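Local coordinates for protein amidase, hydantoinase/carbamoylase family (Burkholderia ambifaria, PDB 5TP4) that probably hydrolyses N-carbamoyl-L-amino acids to the free amino acids, as a zinc-dependent amidase of the peptidase M20 family, at residues 219-224 / 295-300; 307-311 / 326-330; 333-338 / 368-373; 194-200 / 376-382. One frame throughout, in Å; residues are numbered along the deposited sequence. Where two conformers were deposited one is given.

Contact 1 (219-224 / 295-300); sequences QAIRWL and LRHHDD. With EDO (1,2-ethanediol), chain T.
Asp300 OD1 is gripped by both terminal nitrogens of Arg222, NH2 at 2.8 Å from Asp300 OD1 and NH1 at 3.2 Å from it. The guanidinium comes end-on and lies nearly coplanar with the carboxylate (28°), NH2 using the anti lone pair of OD1. A bend at chi2 (-73°) folds the Arg222 chain back along its own strand, so that NH1 also meets Ile221 O. Arginine suits the place because its remaining N-H groups serve further acceptors, among them Asp304. The small Ala220 lets the carboxylate lie close, its CB 3.5 Å from Asp300 OD1. Behind these side chains the strands pair antiparallel: Ala220 with His297 and Arg222 with Leu295 are hydrogen-bonded pairs, Ile221 with Arg296 a non-hydrogen-bonded one. On the face of Ile221 and Arg296, Arg296 NH1 donates to Gln219 OE1 (3.1 Å, 166° at the hydrogen), with the amide oxygen in the guanidinium plane, while Gln219 NE2 donates to Gly236 of the second subunit. Ile221 CD1 rests on one face of that guanidinium, 3.6 Å from Arg296 NH1, while Asp294 holds NE and a bound MES sulfonate meets NH1. The paired strands lie between strands 269-277 and 324-337, and Val303 of helix 300-321 packs on Ala220, Arg222 and Leu295.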
# COMPACT_ATOMS: atom_id res chain seq x y z
N GLN B 219 -18.16 -20.56 -5.05
CA GLN B 219 -16.81 -20.80 -5.54
C GLN B 219 -15.94 -21.48 -4.50
O GLN B 219 -16.16 -21.35 -3.30
CB GLN B 219 -16.15 -19.47 -5.90
CG GLN B 219 -16.79 -18.78 -7.07
CD GLN B 219 -16.59 -17.29 -7.01
OE1 GLN B 219 -16.66 -16.68 -5.94
NE2 GLN B 219 -16.36 -16.68 -8.17
N ALA B 220 -14.87 -22.13 -4.98
CA ALA B 220 -13.70 -22.39 -4.14
C ALA B 220 -12.85 -21.13 -4.06
O ALA B 220 -12.66 -20.44 -5.07
CB ALA B 220 -12.87 -23.54 -4.70
N ILE B 221 -12.38 -20.79 -2.86
CA ILE B 221 -11.69 -19.53 -2.59
C ILE B 221 -10.39 -19.84 -1.86
O ILE B 221 -10.38 -20.64 -0.91
CB ILE B 221 -12.54 -18.58 -1.72
CG1 ILE B 221 -13.96 -18.43 -2.26
CG2 ILE B 221 -11.84 -17.20 -1.60
CD1 ILE B 221 -14.86 -17.64 -1.32
N ARG B 222 -9.31 -19.17 -2.25
CA ARG B 222 -8.08 -19.14 -1.48
C ARG B 222 -7.68 -17.69 -1.25
O ARG B 222 -7.76 -16.86 -2.15
CB ARG B 222 -6.92 -19.86 -2.21
CG ARG B 222 -7.31 -21.26 -2.65
CD ARG B 222 -7.39 -22.20 -1.46
NE ARG B 222 -7.64 -23.58 -1.90
CZ ARG B 222 -8.84 -24.16 -1.98
NH1 ARG B 222 -9.94 -23.49 -1.65
NH2 ARG B 222 -8.94 -25.42 -2.40
N TRP B 223 -7.24 -17.41 -0.03
CA TRP B 223 -6.63 -16.13 0.31
C TRP B 223 -5.17 -16.38 0.63
O TRP B 223 -4.85 -17.26 1.43
CB TRP B 223 -7.31 -15.51 1.53
CG TRP B 223 -8.53 -14.72 1.22
CD1 TRP B 223 -9.16 -14.60 0.02
CD2 TRP B 223 -9.24 -13.89 2.14
NE1 TRP B 223 -10.25 -13.74 0.13
CE2 TRP B 223 -10.31 -13.30 1.43
CE3 TRP B 223 -9.09 -13.60 3.50
CZ2 TRP B 223 -11.22 -12.43 2.04
CZ3 TRP B 223 -9.99 -12.73 4.10
CH2 TRP B 223 -11.04 -12.16 3.37
N LEU B 224 -4.30 -15.61 -0.01
CA LEU B 224 -2.86 -15.78 0.13
C LEU B 224 -2.26 -14.46 0.61
O LEU B 224 -2.76 -13.38 0.31
CB LEU B 224 -2.22 -16.18 -1.22
CG LEU B 224 -2.89 -17.32 -1.99
CD1 LEU B 224 -2.10 -17.62 -3.26
CD2 LEU B 224 -2.94 -18.54 -1.15
N LEU B 295 -8.02 -15.78 -4.78
CA LEU B 295 -8.13 -16.70 -5.92
C LEU B 295 -9.48 -17.41 -5.88
O LEU B 295 -9.89 -17.88 -4.82
CB LEU B 295 -7.07 -17.80 -5.87
CG LEU B 295 -5.61 -17.50 -6.14
CD1 LEU B 295 -4.86 -18.84 -6.07
CD2 LEU B 295 -5.47 -16.86 -7.52
N ARG B 296 -10.14 -17.53 -7.02
CA ARG B 296 -11.42 -18.22 -7.09
C ARG B 296 -11.47 -19.17 -8.27
O ARG B 296 -10.85 -18.92 -9.31
CB ARG B 296 -12.59 -17.26 -7.23
CG ARG B 296 -12.45 -16.06 -6.36
CD ARG B 296 -13.58 -15.94 -5.43
NE ARG B 296 -13.31 -14.97 -4.36
CZ ARG B 296 -14.23 -14.55 -3.51
NH1 ARG B 296 -15.50 -14.99 -3.63
NH2 ARG B 296 -13.89 -13.71 -2.54
N HIS B 297 -12.24 -20.24 -8.11
CA HIS B 297 -12.59 -21.09 -9.23
C HIS B 297 -13.89 -21.80 -8.86
O HIS B 297 -14.37 -21.70 -7.73
CB HIS B 297 -11.47 -22.10 -9.57
CG HIS B 297 -11.52 -22.62 -10.98
ND1 HIS B 297 -12.44 -23.57 -11.39
CD2 HIS B 297 -10.75 -22.34 -12.06
CE1 HIS B 297 -12.24 -23.85 -12.66
NE2 HIS B 297 -11.23 -23.11 -13.10
N HIS B 298 -14.49 -22.46 -9.84
CA HIS B 298 -15.65 -23.29 -9.51
C HIS B 298 -15.26 -24.58 -8.80
O HIS B 298 -16.10 -25.19 -8.14
CB HIS B 298 -16.43 -23.64 -10.78
CG HIS B 298 -17.14 -22.48 -11.40
ND1 HIS B 298 -18.17 -22.63 -12.30
CD2 HIS B 298 -16.95 -21.14 -11.26
CE1 HIS B 298 -18.59 -21.44 -12.69
NE2 HIS B 298 -17.87 -20.52 -12.07
N ASP B 299 -14.00 -24.99 -8.93
CA ASP B 299 -13.53 -26.30 -8.52
C ASP B 299 -12.33 -26.14 -7.59
O ASP B 299 -11.45 -25.32 -7.85
CB ASP B 299 -13.17 -27.08 -9.78
CG ASP B 299 -12.67 -28.43 -9.48
OD1 ASP B 299 -11.49 -28.54 -9.10
OD2 ASP B 299 -13.46 -29.38 -9.61
N ASP B 300 -12.29 -26.95 -6.52
CA ASP B 300 -11.17 -26.82 -5.58
C ASP B 300 -9.86 -27.27 -6.20
O ASP B 300 -8.80 -26.71 -5.89
CB ASP B 300 -11.45 -27.62 -4.32
CG ASP B 300 -12.28 -26.85 -3.33
OD1 ASP B 300 -11.70 -26.02 -2.57
OD2 ASP B 300 -13.50 -27.06 -3.33
C1 EDO T . -18.53 -20.72 -1.14
O1 EDO T . -18.55 -21.86 -2.01
C2 EDO T . -17.18 -20.63 -0.43
O2 EDO T . -16.98 -21.78 0.41

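Contact 2 (307-311 / 326-330)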
# COMPACT_ATOMS: atom_id res chain seq x y z
N GLU B 307 -3.07 -21.83 -7.59
CA GLU B 307 -2.14 -21.49 -6.52
C GLU B 307 -0.75 -22.05 -6.80
O GLU B 307 0.26 -21.35 -6.64
CB GLU B 307 -2.64 -22.04 -5.18
CG GLU B 307 -1.66 -21.72 -4.08
CD GLU B 307 -2.09 -22.22 -2.73
OE1 GLU B 307 -3.30 -22.20 -2.45
OE2 GLU B 307 -1.18 -22.61 -1.96
N ARG B 308 -0.68 -23.33 -7.17
CA ARG B 308 0.63 -23.92 -7.42
C ARG B 308 1.32 -23.27 -8.62
O ARG B 308 2.54 -23.09 -8.61
CB ARG B 308 0.50 -25.43 -7.61
CG ARG B 308 0.11 -26.15 -6.34
CD ARG B 308 0.26 -27.69 -6.45
NE ARG B 308 -0.33 -28.24 -7.69
CZ ARG B 308 -1.61 -28.55 -7.83
NH1 ARG B 308 -2.44 -28.36 -6.83
NH2 ARG B 308 -2.07 -29.03 -8.98
N ALA B 309 0.55 -22.93 -9.67
CA ALA B 309 1.11 -22.16 -10.79
C ALA B 309 1.66 -20.82 -10.33
O ALA B 309 2.73 -20.38 -10.79
CB ALA B 309 0.04 -21.93 -11.86
N LEU B 310 0.96 -20.15 -9.42
CA LEU B 310 1.44 -18.87 -8.92
C LEU B 310 2.72 -19.05 -8.10
O LEU B 310 3.68 -18.29 -8.23
CB LEU B 310 0.35 -18.21 -8.09
CG LEU B 310 0.76 -16.88 -7.43
CD1 LEU B 310 1.04 -15.85 -8.51
CD2 LEU B 310 -0.34 -16.40 -6.48
N ARG B 311 2.78 -20.09 -7.28
CA ARG B 311 4.00 -20.30 -6.52
C ARG B 311 5.17 -20.55 -7.45
O ARG B 311 6.27 -20.02 -7.23
CB ARG B 311 3.82 -21.48 -5.55
CG ARG B 311 2.79 -21.22 -4.48
CD ARG B 311 2.57 -22.48 -3.61
NE ARG B 311 1.66 -22.19 -2.50
CZ ARG B 311 2.04 -21.63 -1.35
NH1 ARG B 311 3.32 -21.29 -1.16
NH2 ARG B 311 1.15 -21.39 -0.41
N ALA B 326 7.86 -15.23 -0.37
CA ALA B 326 7.19 -16.19 0.48
C ALA B 326 5.69 -16.07 0.27
O ALA B 326 5.17 -14.96 0.23
CB ALA B 326 7.55 -15.96 1.94
N ILE B 327 5.00 -17.20 0.14
CA ILE B 327 3.57 -17.20 -0.14
C ILE B 327 2.90 -18.10 0.88
O ILE B 327 3.21 -19.30 0.97
CB ILE B 327 3.26 -17.68 -1.56
CG1 ILE B 327 3.87 -16.71 -2.59
CG2 ILE B 327 1.76 -17.84 -1.74
CD1 ILE B 327 3.79 -17.21 -4.02
N ASP B 328 1.99 -17.53 1.66
CA ASP B 328 1.29 -18.25 2.71
C ASP B 328 -0.20 -18.21 2.42
O ASP B 328 -0.75 -17.16 2.06
CB ASP B 328 1.56 -17.63 4.09
CG ASP B 328 3.01 -17.81 4.54
OD1 ASP B 328 3.56 -18.93 4.42
OD2 ASP B 328 3.59 -16.82 5.01
N THR B 329 -0.86 -19.35 2.56
CA THR B 329 -2.31 -19.42 2.40
C THR B 329 -2.93 -19.22 3.77
O THR B 329 -2.76 -20.06 4.66
CB THR B 329 -2.73 -20.76 1.81
OG1 THR B 329 -2.09 -20.94 0.55
CG2 THR B 329 -4.27 -20.80 1.61
N CYS B 330 -3.67 -18.11 3.95
CA CYS B 330 -4.23 -17.79 5.25
C CYS B 330 -5.72 -18.07 5.38
O CYS B 330 -6.24 -18.02 6.50
CB CYS B 330 -3.98 -16.33 5.59
SG CYS B 330 -4.80 -15.25 4.44
O HOH W 1 -1.22 -23.66 0.67
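One face of the Arg311 guanidinium is covered by Ile327, whose CG2 stands 3.6 Å above the plane toward its rim; Glu307 OE2 and Thr329 OG1 lie at the edge, in the plane. The carboxylate is gripped side-on, with both nitrogens on one oxygen: Arg311 NE reaches Glu307 OE2 at 2.9 Å, and Arg311 NH2 reaches the same atom at 3.1 Å. Being one helical turn apart, the two residues form an i to i+4 salt bridge that fixes the rotation of the guanidinium. Arg311 NH1 then crosses to the strand and donates to Ile327 O (2.9 Å), approaching from above the carbonyl plane rather than on a lone pair. Helix 300-321 lies on one face of the sheet, and strand 324-337, next in the chain, runs beneath it, an alpha/beta layering in which the axes of 307-311 and 326-330 are nearly antiparallel (161°). Beta-branched Ile327 suits the strand and gives the arginine's aliphatic stem an apolar surface: its CD1 lies 4.2 Å from Arg311 CG. Glu307, with CG anti to the backbone N (chi1 179°) and its chain extended, reaches toward Thr329. A water joins the pair, donating to Glu307 OE2 at 2.8 Å and lying 2.9 Å from Thr329 OG1.

Contact 3 (333-338 / 368-373); sequences SPATPF and AILLAR. With EDO (1,2-ethanediol), chain T.
Thr336 and Phe338 meet Ile369, Ala372 and Arg373 at the C-terminal end of strand 324-337, beside helix 367-372, which precedes strand 377-382 of the M20 metal-binding core. The apolar part centres on the Phe338 ring. Ala372 CB approaches its edge, 3.6 Å from Phe338 CD1, while Ala368 CB and Ile369 CD1 reach the far end of the ring, Ile369 CD1 lying 4.0 Å from Phe338 CZ. Alanines on this side of the helix let the broad ring come close to the backbone. Thr336 has a double role: its CG2 lies against Ile369 O (3.5 Å), whereas its hydroxyl turns to the polar side. There Arg373, extended from CG to NE, brings NH2 to Thr336 OG1 at 3.0 Å, with the hydroxyl oxygen tilted 21° from the guanidinium plane. Ile369 CG2 lies over one face of that guanidinium, toward its rim. Solvent completes the polar contacts: one water links Ala335 O with Arg373 NE, and a second donates to Pro337 O and, at longer range, to Ala372 O. An ethanediol, probably from the crystallisation liquor, lies between the strand and the arginine; its O2 donates to Pro334 O at 2.6 Å and lies 3.0 Å from Arg373 NH2, in the guanidinium plane.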
# COMPACT_ATOMS: atom_id res chain seq x y z
N SER B 333 -11.68 -21.86 1.49
CA SER B 333 -13.09 -22.22 1.57
C SER B 333 -13.41 -23.10 0.37
O SER B 333 -12.98 -22.80 -0.75
CB SER B 333 -13.99 -20.98 1.54
OG SER B 333 -15.22 -21.29 2.18
N PRO B 334 -14.16 -24.18 0.57
CA PRO B 334 -14.41 -25.13 -0.51
C PRO B 334 -15.51 -24.64 -1.44
O PRO B 334 -16.38 -23.85 -1.06
CB PRO B 334 -14.86 -26.39 0.22
CG PRO B 334 -15.57 -25.83 1.45
CD PRO B 334 -14.79 -24.58 1.84
N ALA B 335 -15.49 -25.15 -2.66
CA ALA B 335 -16.63 -24.95 -3.54
C ALA B 335 -17.88 -25.54 -2.89
O ALA B 335 -17.81 -26.51 -2.13
CB ALA B 335 -16.39 -25.59 -4.91
N THR B 336 -19.02 -24.96 -3.20
CA THR B 336 -20.29 -25.34 -2.57
C THR B 336 -21.34 -25.51 -3.65
O THR B 336 -22.12 -24.59 -3.93
CB THR B 336 -20.73 -24.30 -1.54
OG1 THR B 336 -19.60 -23.96 -0.71
CG2 THR B 336 -21.84 -24.87 -0.66
N PRO B 337 -21.41 -26.67 -4.28
CA PRO B 337 -22.45 -26.89 -5.29
C PRO B 337 -23.85 -26.93 -4.68
O PRO B 337 -24.05 -27.45 -3.58
CB PRO B 337 -22.08 -28.24 -5.91
CG PRO B 337 -21.20 -28.89 -4.90
CD PRO B 337 -20.46 -27.79 -4.22
N PHE B 338 -24.80 -26.36 -5.41
CA PHE B 338 -26.20 -26.44 -5.03
C PHE B 338 -26.82 -27.73 -5.57
O PHE B 338 -26.21 -28.47 -6.35
CB PHE B 338 -26.95 -25.20 -5.52
CG PHE B 338 -26.58 -23.94 -4.80
CD1 PHE B 338 -25.94 -24.00 -3.57
CD2 PHE B 338 -26.89 -22.71 -5.34
CE1 PHE B 338 -25.58 -22.83 -2.89
CE2 PHE B 338 -26.57 -21.52 -4.68
CZ PHE B 338 -25.90 -21.58 -3.44
N ALA B 368 -27.58 -19.37 2.00
CA ALA B 368 -27.72 -20.56 1.15
C ALA B 368 -26.45 -21.40 1.09
O ALA B 368 -26.54 -22.62 0.95
CB ALA B 368 -28.13 -20.16 -0.26
N ILE B 369 -25.27 -20.77 1.16
CA ILE B 369 -24.01 -21.52 1.12
C ILE B 369 -23.95 -22.52 2.27
O ILE B 369 -23.56 -23.70 2.10
CB ILE B 369 -22.82 -20.55 1.17
CG1 ILE B 369 -22.79 -19.69 -0.08
CG2 ILE B 369 -21.51 -21.37 1.31
CD1 ILE B 369 -22.65 -20.46 -1.38
N LEU B 370 -24.28 -22.06 3.48
CA LEU B 370 -24.28 -22.93 4.65
C LEU B 370 -25.37 -23.99 4.54
O LEU B 370 -25.13 -25.16 4.87
CB LEU B 370 -24.49 -22.12 5.92
CG LEU B 370 -23.31 -21.34 6.53
CD1 LEU B 370 -22.31 -22.26 7.19
CD2 LEU B 370 -22.61 -20.39 5.50
N LEU B 371 -26.56 -23.60 4.09
CA LEU B 371 -27.66 -24.57 4.00
C LEU B 371 -27.35 -25.67 3.00
O LEU B 371 -27.69 -26.84 3.23
CB LEU B 371 -28.97 -23.88 3.61
CG LEU B 371 -29.84 -23.36 4.77
CD1 LEU B 371 -30.49 -24.48 5.60
CD2 LEU B 371 -29.06 -22.43 5.72
N ALA B 372 -26.69 -25.32 1.89
CA ALA B 372 -26.45 -26.28 0.81
C ALA B 372 -25.60 -27.45 1.26
O ALA B 372 -25.65 -28.52 0.63
CB ALA B 372 -25.77 -25.61 -0.38
N ARG B 373 -24.81 -27.27 2.31
CA ARG B 373 -23.99 -28.36 2.80
C ARG B 373 -24.78 -29.36 3.62
O ARG B 373 -24.25 -30.43 3.93
CB ARG B 373 -22.83 -27.79 3.61
CG ARG B 373 -21.90 -26.95 2.73
CD ARG B 373 -20.87 -26.17 3.55
NE ARG B 373 -20.08 -25.32 2.66
CZ ARG B 373 -19.51 -24.18 3.03
NH1 ARG B 373 -19.61 -23.75 4.29
NH2 ARG B 373 -18.83 -23.47 2.12
C1 EDO T . -18.53 -20.72 -1.14
O1 EDO T . -18.55 -21.86 -2.01
C2 EDO T . -17.18 -20.63 -0.43
O2 EDO T . -16.98 -21.78 0.41
O HOH W 2 -19.01 -27.04 0.56
O HOH W 3 -23.03 -28.57 -1.27

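Contact 4 (194-200 / 376-382); sequences YFEAHIE and PTAMVFI. With ZN (zinc ion), chain P.
The zinc-binding strand 193-199 pairs in parallel with strand 377-382 in the central sheet, and His198 carries the metal near its C-terminal end. His198 NE2 binds zinc at 2.4 Å; two waters and His92 complete the observed ligands. At the other side of the ring, His198 ND1 donates to Ile199 O (2.7 Å, 173°), on a lone pair and in the ring plane, which fixes the ring's rotation and would be expected to strengthen NE2 as a donor to the metal. Seven backbone hydrogen bonds join the strands from Tyr194 N to Glu200 N. Such a buried parallel pair, with a metal ligand at the strand's C-terminal end, belongs to the alpha/beta catalytic domain of M20 enzymes. On the histidine's face, Met379 bends at chi3 (73°) to bring its flexible CE to 3.7 Å from His198 CB. Next to it, Tyr194 OH donates to Glu196 OE2 (2.7 Å), and Ser91 holds OE1 of that buried carboxylate. Thr377 CG2 meets the edge of the Tyr194 ring. At the end of the pair, Glu200 CA sits 3.9 Å from the centroid of the Phe381 ring, a CH-pi contact. On the opposite face of the sheet, Ala378 CB packs 3.9 Å from Phe195 CE2.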
# COMPACT_ATOMS: atom_id res chain seq x y z
N TYR B 194 -34.24 -25.76 0.57
CA TYR B 194 -34.03 -24.37 0.95
C TYR B 194 -33.85 -23.57 -0.32
O TYR B 194 -33.00 -23.90 -1.16
CB TYR B 194 -32.80 -24.21 1.85
CG TYR B 194 -32.48 -22.77 2.16
CD1 TYR B 194 -33.13 -22.12 3.20
CD2 TYR B 194 -31.50 -22.07 1.44
CE1 TYR B 194 -32.84 -20.81 3.50
CE2 TYR B 194 -31.23 -20.73 1.73
CZ TYR B 194 -31.91 -20.13 2.77
OH TYR B 194 -31.64 -18.81 3.10
N PHE B 195 -34.65 -22.51 -0.47
CA PHE B 195 -34.52 -21.60 -1.61
C PHE B 195 -34.23 -20.19 -1.12
O PHE B 195 -34.81 -19.73 -0.13
CB PHE B 195 -35.81 -21.60 -2.43
CG PHE B 195 -36.09 -22.88 -3.17
CD1 PHE B 195 -36.83 -23.89 -2.57
CD2 PHE B 195 -35.66 -23.05 -4.48
CE1 PHE B 195 -37.11 -25.06 -3.24
CE2 PHE B 195 -35.92 -24.21 -5.17
CZ PHE B 195 -36.65 -25.23 -4.56
N GLU B 196 -33.36 -19.46 -1.84
CA GLU B 196 -33.06 -18.09 -1.45
C GLU B 196 -33.02 -17.24 -2.70
O GLU B 196 -32.25 -17.55 -3.62
CB GLU B 196 -31.72 -18.00 -0.71
CG GLU B 196 -31.30 -16.60 -0.40
CD GLU B 196 -30.34 -16.48 0.79
OE1 GLU B 196 -29.92 -15.35 1.11
OE2 GLU B 196 -30.03 -17.52 1.41
N ALA B 197 -33.83 -16.18 -2.74
CA ALA B 197 -33.71 -15.19 -3.80
C ALA B 197 -32.81 -14.06 -3.35
O ALA B 197 -32.85 -13.64 -2.18
CB ALA B 197 -35.10 -14.68 -4.19
N HIS B 198 -31.98 -13.54 -4.27
CA HIS B 198 -31.04 -12.50 -3.89
C HIS B 198 -30.66 -11.69 -5.12
O HIS B 198 -30.66 -12.21 -6.24
CB HIS B 198 -29.77 -13.13 -3.27
CG HIS B 198 -29.03 -12.23 -2.33
ND1 HIS B 198 -28.21 -11.21 -2.77
CD2 HIS B 198 -29.00 -12.18 -0.98
CE1 HIS B 198 -27.71 -10.56 -1.73
NE2 HIS B 198 -28.16 -11.15 -0.63
N ILE B 199 -30.32 -10.42 -4.91
CA ILE B 199 -29.70 -9.67 -6.01
C ILE B 199 -28.33 -10.27 -6.29
O ILE B 199 -27.66 -10.83 -5.41
CB ILE B 199 -29.61 -8.17 -5.71
CG1 ILE B 199 -28.82 -7.87 -4.41
CG2 ILE B 199 -31.01 -7.54 -5.65
CD1 ILE B 199 -28.38 -6.42 -4.30
N GLU B 200 -27.90 -10.19 -7.55
CA GLU B 200 -26.63 -10.80 -7.96
C GLU B 200 -25.43 -10.30 -7.17
O GLU B 200 -24.48 -11.07 -6.93
CB GLU B 200 -26.38 -10.53 -9.44
CG GLU B 200 -25.06 -11.13 -9.91
CD GLU B 200 -24.70 -10.71 -11.30
OE1 GLU B 200 -23.50 -10.76 -11.66
OE2 GLU B 200 -25.63 -10.32 -12.04
N PRO B 376 -30.96 -29.91 0.47
CA PRO B 376 -31.07 -29.50 -0.94
C PRO B 376 -31.43 -28.03 -1.07
O PRO B 376 -32.42 -27.56 -0.51
CB PRO B 376 -32.19 -30.41 -1.48
CG PRO B 376 -32.16 -31.59 -0.60
CD PRO B 376 -31.83 -31.08 0.77
N THR B 377 -30.61 -27.31 -1.84
CA THR B 377 -30.63 -25.86 -1.88
C THR B 377 -30.55 -25.33 -3.31
O THR B 377 -29.87 -25.92 -4.16
CB THR B 377 -29.46 -25.28 -1.04
OG1 THR B 377 -29.70 -25.56 0.35
CG2 THR B 377 -29.29 -23.77 -1.23
N ALA B 378 -31.24 -24.21 -3.56
CA ALA B 378 -31.07 -23.51 -4.83
C ALA B 378 -31.24 -22.03 -4.56
O ALA B 378 -31.80 -21.62 -3.53
CB ALA B 378 -32.07 -23.95 -5.92
N MET B 379 -30.75 -21.22 -5.50
CA MET B 379 -30.95 -19.77 -5.38
C MET B 379 -31.47 -19.19 -6.68
O MET B 379 -31.22 -19.70 -7.78
CB MET B 379 -29.66 -19.03 -5.02
CG MET B 379 -29.17 -19.24 -3.57
SD MET B 379 -27.71 -18.19 -3.24
CE MET B 379 -28.48 -16.58 -3.13
N VAL B 380 -32.20 -18.07 -6.54
CA VAL B 380 -32.64 -17.25 -7.67
C VAL B 380 -31.91 -15.93 -7.57
O VAL B 380 -32.14 -15.18 -6.62
CB VAL B 380 -34.16 -17.00 -7.66
CG1 VAL B 380 -34.57 -16.30 -8.99
CG2 VAL B 380 -34.97 -18.30 -7.47
N PHE B 381 -31.07 -15.61 -8.57
CA PHE B 381 -30.50 -14.27 -8.67
C PHE B 381 -31.33 -13.39 -9.59
O PHE B 381 -31.86 -13.86 -10.61
CB PHE B 381 -29.08 -14.27 -9.25
CG PHE B 381 -27.96 -14.48 -8.26
CD1 PHE B 381 -28.17 -14.56 -6.91
CD2 PHE B 381 -26.68 -14.61 -8.75
CE1 PHE B 381 -27.10 -14.75 -6.03
CE2 PHE B 381 -25.59 -14.82 -7.90
CZ PHE B 381 -25.80 -14.88 -6.54
N ILE B 382 -31.41 -12.10 -9.25
CA ILE B 382 -31.93 -11.06 -10.15
C ILE B 382 -30.83 -10.04 -10.40
O ILE B 382 -29.89 -9.89 -9.59
CB ILE B 382 -33.21 -10.39 -9.58
CG1 ILE B 382 -32.96 -9.67 -8.24
CG2 ILE B 382 -34.33 -11.42 -9.47
CD1 ILE B 382 -34.07 -8.69 -7.87
ZN ZN P . -27.12 -10.61 1.46
O HOH W 4 -26.89 -13.03 1.70
O HOH W 5 -24.89 -10.38 1.78

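All four contacts reach one branched mixed sheet. Strand 212-229 bridges its parts, pairing with 288-297 (contact 1), with 324-337 (contacts 2 and 3) and with 377-382 (contact 4). Along the chain, contacts 1, 2 and 3 follow in series, all between the two strands of contact 4. Contacts 1 and 2 touch, their centres 12 Å apart, through Trp223 O and Cys330 N; contacts 1 and 3, 13 Å apart, meet through Asp300 OD2 and Ala335 N. Contacts 3 and 4 also touch, 12 Å apart, helix 367-372 leading into strand 377-382. Contact 2 lies about 33 Å from contact 4, centre to centre, and these touches give a continuous path from the outlying helix-on-sheet part to the zinc-binding core.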